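3-carboxy-cis,cis-muconate cycloisomerase (Acinetobacter calcoaceticus, PDB 1Q5N) is a largely helical, four-chain cycloisomerase related by sequence to the lyases of the adenylosuccinate lyase family. Local coordinates at residues 41-46 with 218-223. Numbering follows the deposited sequence.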
ATOM      1  N   GLN A  41      11.174  36.496 -19.237  1.00 51.56           N
ATOM      2  CA  GLN A  41      10.816  37.812 -18.716  1.00 53.04           C
ATOM      3  C   GLN A  41      11.470  38.955 -19.513  1.00 53.79           C
ATOM      4  O   GLN A  41      10.823  39.970 -19.773  1.00 53.93           O
ATOM      5  CB  GLN A  41      11.170  37.925 -17.228  1.00 50.09           C
ATOM      6  CG  GLN A  41      10.287  37.077 -16.384  1.00 49.88           C
ATOM      7  CD  GLN A  41      10.686  37.059 -14.916  1.00 50.56           C
ATOM      8  OE1 GLN A  41      11.852  37.270 -14.567  1.00 49.46           O
ATOM      9  NE2 GLN A  41       9.711  36.778 -14.043  1.00 49.77           N
ATOM     10  N   ALA A  42      12.736  38.783 -19.891  1.00 54.92           N
ATOM     11  CA  ALA A  42      13.456  39.791 -20.680  1.00 56.79           C
ATOM     12  C   ALA A  42      12.749  39.924 -22.029  1.00 57.15           C
ATOM     13  O   ALA A  42      12.502  41.010 -22.522  1.00 58.32           O
ATOM     14  CB  ALA A  42      14.931  39.373 -20.890  1.00 55.49           C
ATOM     15  N   GLN A  43      12.394  38.797 -22.603  1.00 57.61           N
ATOM     16  CA  GLN A  43      11.713  38.785 -23.870  1.00 59.38           C
ATOM     17  C   GLN A  43      10.341  39.509 -23.914  1.00 59.77           C
ATOM     18  O   GLN A  43       9.880  39.889 -24.995  1.00 60.57           O
ATOM     19  CB  GLN A  43      11.595  37.327 -24.315  1.00 60.99           C
ATOM     20  CG  GLN A  43      10.552  37.050 -25.337  1.00 64.72           C
ATOM     21  CD  GLN A  43      10.489  35.584 -25.670  1.00 68.04           C
ATOM     22  OE1 GLN A  43       9.473  35.088 -26.208  1.00 68.67           O
ATOM     23  NE2 GLN A  43      11.580  34.865 -25.364  1.00 68.25           N
ATOM     24  N   VAL A  44       9.672  39.692 -22.777  1.00 58.63           N
ATOM     25  CA  VAL A  44       8.386  40.398 -22.787  1.00 57.48           C
ATOM     26  C   VAL A  44       8.460  41.734 -22.040  1.00 57.05           C
ATOM     27  O   VAL A  44       7.435  42.364 -21.766  1.00 55.40           O
ATOM     28  CB  VAL A  44       7.244  39.567 -22.146  1.00 57.82           C
ATOM     29  CG1 VAL A  44       7.004  38.314 -22.943  1.00 58.42           C
ATOM     30  CG2 VAL A  44       7.576  39.243 -20.691  1.00 58.02           C
ATOM     31  N   GLY A  45       9.668  42.148 -21.679  1.00 56.62           N
ATOM     32  CA  GLY A  45       9.804  43.409 -20.989  1.00 57.41           C
ATOM     33  C   GLY A  45       9.851  43.408 -19.473  1.00 58.38           C
ATOM     34  O   GLY A  45      10.314  44.383 -18.886  1.00 59.72           O
ATOM     35  N   VAL A  46       9.409  42.351 -18.806  1.00 57.97           N
ATOM     36  CA  VAL A  46       9.438  42.367 -17.343  1.00 56.67           C
ATOM     37  C   VAL A  46      10.816  42.611 -16.701  1.00 57.41           C
ATOM     38  O   VAL A  46      10.889  43.139 -15.601  1.00 57.62           O
ATOM     39  CB  VAL A  46       8.797  41.092 -16.780  1.00 56.50           C
ATOM     40  CG1 VAL A  46       8.821  41.105 -15.245  1.00 54.52           C
ATOM     41  CG2 VAL A  46       7.369  40.989 -17.316  1.00 54.36           C
ATOM     42  N   ALA A 218       6.920  28.689 -20.770  1.00 40.75           N
ATOM     43  CA  ALA A 218       6.617  27.362 -21.266  1.00 42.47           C
ATOM     44  C   ALA A 218       7.389  27.160 -22.565  1.00 43.80           C
ATOM     45  O   ALA A 218       8.109  26.175 -22.741  1.00 43.44           O
ATOM     46  CB  ALA A 218       5.108  27.228 -21.509  1.00 37.75           C
ATOM     47  N   LYS A 219       7.254  28.123 -23.466  1.00 46.16           N
ATOM     48  CA  LYS A 219       7.913  28.053 -24.776  1.00 48.03           C
ATOM     49  C   LYS A 219       9.416  27.895 -24.686  1.00 46.01           C
ATOM     50  O   LYS A 219       9.987  27.069 -25.375  1.00 47.42           O
ATOM     51  CB  LYS A 219       7.558  29.290 -25.561  1.00 52.35           C
ATOM     52  CG  LYS A 219       7.845  29.218 -27.020  1.00 59.11           C
ATOM     53  CD  LYS A 219       6.991  30.273 -27.723  1.00 63.89           C
ATOM     54  CE  LYS A 219       5.486  29.975 -27.484  1.00 66.90           C
ATOM     55  NZ  LYS A 219       4.592  31.084 -27.971  1.00 68.43           N
ATOM     56  N   GLN A 220      10.067  28.661 -23.822  1.00 44.94           N
ATOM     57  CA  GLN A 220      11.518  28.551 -23.653  1.00 44.54           C
ATOM     58  C   GLN A 220      11.967  27.146 -23.276  1.00 44.72           C
ATOM     59  O   GLN A 220      13.076  26.739 -23.583  1.00 44.02           O
ATOM     60  CB  GLN A 220      12.032  29.459 -22.525  1.00 46.66           C
ATOM     61  CG  GLN A 220      12.148  30.932 -22.816  1.00 52.12           C
ATOM     62  CD  GLN A 220      12.928  31.219 -24.079  1.00 54.68           C
ATOM     63  OE1 GLN A 220      12.409  31.874 -24.989  1.00 58.29           O
ATOM     64  NE2 GLN A 220      14.160  30.715 -24.159  1.00 53.67           N
ATOM     65  N   LEU A 221      11.123  26.433 -22.539  1.00 43.91           N
ATOM     66  CA  LEU A 221      11.476  25.109 -22.068  1.00 44.02           C
ATOM     67  C   LEU A 221      10.860  24.044 -22.942  1.00 43.58           C
ATOM     68  O   LEU A 221      11.102  22.870 -22.753  1.00 42.55           O
ATOM     69  CB  LEU A 221      10.989  24.940 -20.622  1.00 43.25           C
ATOM     70  CG  LEU A 221      11.634  25.801 -19.553  1.00 42.55           C
ATOM     71  CD1 LEU A 221      10.783  25.747 -18.312  1.00 41.76           C
ATOM     72  CD2 LEU A 221      13.058  25.314 -19.272  1.00 41.31           C
ATOM     73  N   LYS A 222      10.037  24.483 -23.881  1.00 44.71           N
ATOM     74  CA  LYS A 222       9.350  23.576 -24.785  1.00 46.91           C
ATOM     75  C   LYS A 222       8.419  22.625 -24.019  1.00 46.20           C
ATOM     76  O   LYS A 222       8.370  21.433 -24.307  1.00 46.58           O
ATOM     77  CB  LYS A 222      10.370  22.775 -25.616  1.00 50.67           C
ATOM     78  CG  LYS A 222      11.170  23.622 -26.625  1.00 55.07           C
ATOM     79  CD  LYS A 222      12.425  22.867 -27.073  1.00 60.98           C
ATOM     80  CE  LYS A 222      13.175  23.578 -28.228  1.00 64.81           C
ATOM     81  NZ  LYS A 222      14.464  22.852 -28.593  1.00 67.73           N
ATOM     82  N   LEU A 223       7.690  23.164 -23.045  1.00 44.31           N
ATOM     83  CA  LEU A 223       6.738  22.394 -22.259  1.00 41.76           C
ATOM     84  C   LEU A 223       5.386  22.958 -22.584  1.00 41.75           C
ATOM     85  O   LEU A 223       5.291  24.063 -23.142  1.00 42.82           O
ATOM     86  CB  LEU A 223       6.993  22.585 -20.753  1.00 38.92           C
ATOM     87  CG  LEU A 223       8.261  21.876 -20.289  1.00 39.56           C
ATOM     88  CD1 LEU A 223       8.586  22.210 -18.834  1.00 38.93           C
ATOM     89  CD2 LEU A 223       8.068  20.363 -20.513  1.00 38.55           C
TER
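Gln220 and Gln43 meet at the surface through a single amide-to-amide hydrogen bond, the one polar link between 218-223 and 41-46. Along 218-223, Gln220 does the work: its chain folds at the CB-CG bond (chi2 -52°), and its OE1 accepts from Gln43 NE2 at 3.1 Å. Gln43, on helix 23-43, reaches over with CG anti to the backbone N (chi1 160°) and the chain stretched out beyond it. The two amide planes stand almost perpendicular, 86° apart. OE1 lies near the plane of the Gln43 amide, whereas NE2 sits well above the carbonyl plane of Gln220, off the lone-pair directions, and the bond is appreciably bent. One such bond at a solvent-facing site, with the nearest CA atoms 10.2 Å apart, makes a light side-chain bridge in this largely helical lyase-family chain. Gln220 also packs on Ala36 and Gln39. Past it, Leu221 turns inward onto Ala36 and Thr116, and Lys222, at positive phi, closes the helix in a Schellman motif, with Leu223 N bonded back to Ala218 O and Lys222 N to Lys219 O. The bridge spans helices 23-43 and 210-221; Val44 packs on Ile212 and Val213 of the latter, while Leu223 rests on helix 110-146.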